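Local coordinates for Polyphosphate:AMP phosphotransferase (Pseudomonas aeruginosa PAO1, PDB 3CZP), which transfers phosphate from inorganic polyphosphate to AMP to make ADP, and less efficiently to GMP, using magnesium as cofactor, at residues A[228-231]-A[232-236]. Numbering follows the deposited sequence.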
# COMPACT_ATOMS: atom_id res chain seq x y z
N ILE A 228 27.78 13.64 10.45
CA ILE A 228 27.44 13.87 9.03
C ILE A 228 25.91 14.02 8.86
O ILE A 228 25.42 14.93 8.16
CB ILE A 228 28.03 12.78 8.11
CG1 ILE A 228 29.58 12.90 8.03
CG2 ILE A 228 27.44 12.83 6.67
CD1 ILE A 228 30.27 11.57 7.54
N LEU A 229 25.15 13.11 9.47
CA LEU A 229 23.70 13.18 9.46
C LEU A 229 23.17 14.52 10.04
O LEU A 229 22.30 15.15 9.44
CB LEU A 229 23.12 12.04 10.26
CG LEU A 229 23.10 10.64 9.66
CD1 LEU A 229 22.40 9.77 10.72
CD2 LEU A 229 22.37 10.56 8.26
N LEU A 230 23.67 14.92 11.22
CA LEU A 230 23.22 16.17 11.84
C LEU A 230 23.48 17.34 10.95
O LEU A 230 22.61 18.18 10.74
CB LEU A 230 23.88 16.40 13.23
CG LEU A 230 23.40 17.65 13.93
CD1 LEU A 230 21.93 17.49 14.42
CD2 LEU A 230 24.39 18.01 15.08
N GLU A 231 24.69 17.43 10.42
CA GLU A 231 25.07 18.55 9.57
C GLU A 231 24.17 18.65 8.36
O GLU A 231 23.67 19.74 8.03
CB GLU A 231 26.52 18.38 9.11
CG GLU A 231 27.08 19.60 8.43
CD GLU A 231 28.59 19.47 8.14
OE1 GLU A 231 29.28 18.61 8.79
OE2 GLU A 231 29.08 20.24 7.28
N GLY A 232 24.00 17.52 7.69
CA GLY A 232 23.17 17.44 6.48
C GLY A 232 21.71 17.76 6.76
O GLY A 232 21.09 18.48 6.02
N LEU A 233 21.16 17.25 7.86
CA LEU A 233 19.80 17.51 8.22
C LEU A 233 19.55 18.94 8.68
O LEU A 233 18.59 19.56 8.22
CB LEU A 233 19.37 16.48 9.28
CG LEU A 233 17.89 16.31 9.57
CD1 LEU A 233 17.01 16.09 8.35
CD2 LEU A 233 17.71 15.18 10.59
N GLN A 234 20.44 19.51 9.50
CA GLN A 234 20.31 20.92 9.92
C GLN A 234 20.31 21.84 8.68
O GLN A 234 19.47 22.70 8.57
CB GLN A 234 21.40 21.28 10.94
CG GLN A 234 21.22 20.58 12.31
CD GLN A 234 22.19 21.08 13.35
OE1 GLN A 234 23.33 21.44 13.04
NE2 GLN A 234 21.75 21.10 14.60
N ALA A 235 21.23 21.62 7.74
CA ALA A 235 21.33 22.43 6.51
C ALA A 235 20.06 22.39 5.71
O ALA A 235 19.56 23.43 5.26
CB ALA A 235 22.50 21.95 5.63
N ALA A 236 19.56 21.17 5.50
CA ALA A 236 18.36 20.95 4.73
C ALA A 236 17.17 21.56 5.43
O ALA A 236 16.35 22.14 4.78
CB ALA A 236 18.15 19.43 4.47
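Four successive i to i+4 hydrogen bonds, from the amides of Gly232, Leu233, Gln234 and Ala235 back to the carbonyls of Ile228, Leu229, Leu230 and Glu231, join 228-231 to 232-236 as neighbouring turns of one alpha-helix, the shortest running 2.8 Å from Gln234 N to Leu230 O.

The same two residues make the side-chain contact. Leu230 has CG anti to its own amide nitrogen (chi1 -177°), whereas in Gln234 CG lies beside the backbone N (chi1 -69°), and the extended chain beyond it reaches back along the helix surface. The two side chains therefore cross at a slant, with the carboxamide end against the leucine branch: Gln234 CD is 3.7 Å from Leu230 CG, and Gln234 NE2 sits 3.6 Å from Leu230 CD1. These are van der Waals contacts; NE2 finds its polar partner in a bound glycerol, probably from the crystallisation liquor, that also lies close to the Leu230 side chain. The aliphatic part of the glutamine packs over the backbone as well, its CG coming within 3.2 Å of Leu230 O.

Leu229 and Leu233, one turn apart, form the buried stripe. Leu233 CB rests on the carbonyl of Leu229, 3.2 Å from Leu229 O, while the two side chains pack on the sheet: Leu229 on Phe150, Phe152 and Ile46, Leu233 on Leu148 and Val44. Leu230 turns to Leu25, Ala28 and Leu29 of helix 15-39, where Leu233 also reaches Ala32.

Such an amphipathic helix, following the edge strand 210-214 and packing on strands 44-50 and 148-155, on one side of a parallel five-stranded sheet of order 2-3-1-4-5, fits the P-loop kinase-like core of a PPK2 domain, here the N-terminal one, which seems to be catalytically inactive.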